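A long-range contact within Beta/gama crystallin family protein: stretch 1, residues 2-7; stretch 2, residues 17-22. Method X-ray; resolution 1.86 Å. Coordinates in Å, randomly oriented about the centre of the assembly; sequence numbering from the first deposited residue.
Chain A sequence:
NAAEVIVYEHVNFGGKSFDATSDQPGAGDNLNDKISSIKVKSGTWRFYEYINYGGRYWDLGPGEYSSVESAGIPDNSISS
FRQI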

ATOM      1  N   ALA A   2      -3.448  -0.733  16.869  1.00 34.52           N
ATOM      2  CA  ALA A   2      -2.552  -1.599  16.112  1.00 31.57           C
ATOM      3  C   ALA A   2      -2.443  -1.090  14.677  1.00 29.11           C
ATOM      4  O   ALA A   2      -3.426  -0.619  14.104  1.00 28.48           O
ATOM      5  CB  ALA A   2      -3.075  -3.032  16.125  1.00 32.50           C
ATOM      6  N   ALA A   3      -1.246  -1.182  14.103  1.00 25.78           N
ATOM      7  CA  ALA A   3      -1.009  -0.720  12.739  1.00 21.19           C
ATOM      8  C   ALA A   3      -2.012  -1.314  11.755  1.00 18.60           C
ATOM      9  O   ALA A   3      -2.320  -2.504  11.802  1.00 17.31           O
ATOM     10  CB  ALA A   3       0.412  -1.069  12.312  1.00 21.87           C
ATOM     11  N   GLU A   4      -2.525  -0.474  10.863  1.00 16.38           N
ATOM     12  CA  GLU A   4      -3.491  -0.924   9.873  1.00 14.52           C
ATOM     13  C   GLU A   4      -3.443  -0.053   8.629  1.00 11.98           C
ATOM     14  O   GLU A   4      -3.292   1.160   8.717  1.00 10.96           O
ATOM     15  CB  GLU A   4      -4.902  -0.897  10.456  1.00 15.89           C
ATOM     16  CG  GLU A   4      -5.972  -1.361   9.483  1.00 17.98           C
ATOM     17  CD  GLU A   4      -7.356  -1.353  10.096  1.00 20.41           C
ATOM     18  OE1 GLU A   4      -8.293  -1.877   9.457  1.00 20.32           O
ATOM     19  OE2 GLU A   4      -7.508  -0.818  11.215  1.00 21.68           O
ATOM     20  N   VAL A   5      -3.571  -0.681   7.467  1.00 10.28           N
ATOM     21  CA  VAL A   5      -3.545   0.058   6.213  1.00  9.31           C
ATOM     22  C   VAL A   5      -4.507  -0.589   5.232  1.00 10.16           C
ATOM     23  O   VAL A   5      -4.612  -1.813   5.174  1.00 10.90           O
ATOM     24  CB  VAL A   5      -2.115   0.077   5.594  1.00 10.82           C
ATOM     25  CG1 VAL A   5      -1.638  -1.345   5.307  1.00  8.43           C
ATOM     26  CG2 VAL A   5      -2.109   0.905   4.316  1.00  8.91           C
ATOM     27  N   ILE A   6      -5.232   0.238   4.485  1.00  9.78           N
ATOM     28  CA  ILE A   6      -6.157  -0.270   3.487  1.00  8.85           C
ATOM     29  C   ILE A   6      -5.667   0.207   2.124  1.00  9.36           C
ATOM     30  O   ILE A   6      -5.419   1.397   1.917  1.00  8.88           O
ATOM     31  CB  ILE A   6      -7.600   0.235   3.716  1.00  9.59           C
ATOM     32  CG1 ILE A   6      -8.006   0.022   5.178  1.00 10.27           C
ATOM     33  CG2 ILE A   6      -8.563  -0.538   2.810  1.00  8.71           C
ATOM     34  CD1 ILE A   6      -9.428   0.446   5.493  1.00 12.41           C
ATOM     35  N   VAL A   7      -5.502  -0.734   1.205  1.00  9.42           N
ATOM     36  CA  VAL A   7      -5.035  -0.419  -0.137  1.00  8.64           C
ATOM     37  C   VAL A   7      -6.187  -0.596  -1.115  1.00  8.59           C
ATOM     38  O   VAL A   7      -7.043  -1.463  -0.931  1.00  7.51           O
ATOM     39  CB  VAL A   7      -3.855  -1.328  -0.542  1.00  9.17           C
ATOM     40  CG1 VAL A   7      -2.648  -1.023   0.338  1.00  8.25           C
ATOM     41  CG2 VAL A   7      -4.251  -2.800  -0.402  1.00 10.17           C
ATOM     42  N   SER A  17     -10.358  -3.763  -2.697  1.00 12.17           N
ATOM     43  CA  SER A  17      -9.619  -3.204  -1.574  1.00 11.90           C
ATOM     44  C   SER A  17      -9.189  -4.326  -0.650  1.00 11.21           C
ATOM     45  O   SER A  17      -9.758  -5.419  -0.679  1.00 10.23           O
ATOM     46  CB  SER A  17     -10.474  -2.194  -0.803  1.00 11.45           C
ATOM     47  OG  SER A  17     -11.526  -2.829  -0.103  1.00 12.78           O
ATOM     48  N   PHE A  18      -8.174  -4.057   0.161  1.00 10.61           N
ATOM     49  CA  PHE A  18      -7.666  -5.044   1.107  1.00 11.33           C
ATOM     50  C   PHE A  18      -7.281  -4.339   2.395  1.00 12.38           C
ATOM     51  O   PHE A  18      -6.496  -3.393   2.383  1.00 11.24           O
ATOM     52  CB  PHE A  18      -6.436  -5.759   0.542  1.00 13.02           C
ATOM     53  CG  PHE A  18      -5.915  -6.853   1.432  1.00 13.94           C
ATOM     54  CD1 PHE A  18      -6.621  -8.044   1.573  1.00 15.10           C
ATOM     55  CD2 PHE A  18      -4.735  -6.685   2.149  1.00 14.29           C
ATOM     56  CE1 PHE A  18      -6.157  -9.056   2.419  1.00 16.83           C
ATOM     57  CE2 PHE A  18      -4.262  -7.687   2.997  1.00 15.39           C
ATOM     58  CZ  PHE A  18      -4.977  -8.876   3.132  1.00 14.14           C
ATOM     59  N   ASP A  19      -7.841  -4.805   3.505  1.00 12.89           N
ATOM     60  CA  ASP A  19      -7.557  -4.223   4.812  1.00 14.80           C
ATOM     61  C   ASP A  19      -6.466  -5.068   5.464  1.00 14.47           C
ATOM     62  O   ASP A  19      -6.709  -6.207   5.856  1.00 15.61           O
ATOM     63  CB  ASP A  19      -8.821  -4.244   5.675  1.00 17.16           C
ATOM     64  CG  ASP A  19      -8.702  -3.372   6.908  1.00 20.31           C
ATOM     65  OD1 ASP A  19      -7.619  -3.351   7.523  1.00 20.41           O
ATOM     66  OD2 ASP A  19      -9.700  -2.714   7.268  1.00 24.20           O
ATOM     67  N   ALA A  20      -5.269  -4.504   5.582  1.00 13.69           N
ATOM     68  CA  ALA A  20      -4.147  -5.227   6.161  1.00 13.80           C
ATOM     69  C   ALA A  20      -3.770  -4.793   7.574  1.00 14.09           C
ATOM     70  O   ALA A  20      -3.648  -3.602   7.863  1.00 12.06           O
ATOM     71  CB  ALA A  20      -2.929  -5.101   5.248  1.00 12.99           C
ATOM     72  N   THR A  21      -3.587  -5.777   8.448  1.00 13.53           N
ATOM     73  CA  THR A  21      -3.178  -5.526   9.821  1.00 14.66           C
ATOM     74  C   THR A  21      -1.888  -6.301  10.071  1.00 15.28           C
ATOM     75  O   THR A  21      -1.345  -6.298  11.176  1.00 16.86           O
ATOM     76  CB  THR A  21      -4.256  -5.971  10.830  1.00 14.72           C
ATOM     77  OG1 THR A  21      -4.629  -7.331  10.573  1.00 15.27           O
ATOM     78  CG2 THR A  21      -5.480  -5.075  10.722  1.00 14.59           C
ATOM     79  N   SER A  22      -1.402  -6.958   9.022  1.00 14.97           N
ATOM     80  CA  SER A  22      -0.167  -7.735   9.087  1.00 14.50           C
ATOM     81  C   SER A  22       0.607  -7.529   7.790  1.00 15.00           C
ATOM     82  O   SER A  22       0.057  -7.029   6.808  1.00 14.61           O
ATOM     83  CB  SER A  22      -0.475  -9.225   9.290  1.00 15.79           C
ATOM     84  OG  SER A  22      -1.274  -9.734   8.238  1.00 17.59           O
TER
HETATM   85  O   HOH W   1      -1.446  -4.575  13.287  1.00 21.11           O

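Two carboxylates meet where a designer would expect repulsion: OE1 of E4 lies 2.5 Å from OD1 of D19 and 2.7 Å from OD2 of the same residue. Oxygens this close suggest that one acid holds a proton and donates it across the 2.5 Å approach, though the coordinates do not settle the matter. E4 reaches this position with an extended side chain, chi1 and chi2 both t; its CA-to-CB bond points sideways, yet its end comes close to the neighbouring strand. D19, also t at chi1, brings its carboxylate to the same place.

Beneath this pair lies a regular antiparallel ladder. Strands 4-7 and 17-20 run at 171° to each other, with their axes 4.7 Å apart at closest approach. V5 and A20 form one hydrogen-bonded pair: V5 N donates to A20 O at 2.9 Å, and A20 N returns the bond to V5 O at 2.8 Å. Two residues along each strand, the pattern repeats, with V7 N to F18 O at 3.1 Å and F18 N to V7 O at 3.0 Å. The angles at hydrogen, 152° to 165°, leave all four bonds reasonably straight. Between these pairs sits I6 opposite D19, a non-hydrogen-bonded pair whose CA atoms approach to 4.4 Å, against 5.3 Å for V5 and A20 and 5.5 Å for V7 and F18. Carbonyls that accept the backbone bonds also receive CA-H...O contacts: E4 CA lies 3.4 Å from A20 O, I6 CA 3.3 Å from F18 O, and S17 CA 3.2 Å from V7 O.

The side chains alternate between the two faces: V5, V7, F18 and A20 share one face of the sheet, which is wholly apolar here, while the other is mixed. On the apolar face V5 CG1 meets A20 CB at 4.0 Å and V7 CG2 meets F18 CB at 3.8 Å. The small methyl of A20 sits beside a branched valine, whereas F18 touches V7 near the base of its side chain and the end of its ring leads away from the other stretch. On the opposite face, I6 accompanies D19, and its CD1 comes within 3.6 Å of D19 OD2, placing an apolar methyl beside the acid cluster.

Beyond the bridges, T21 still packs against E4, with its CG2 3.9 Å from E4 CG. A water then spans the two backbones, donating to A3 O and to T21 O, each 2.7 Å from the water oxygen. It links the stretches where the direct ladder has ended.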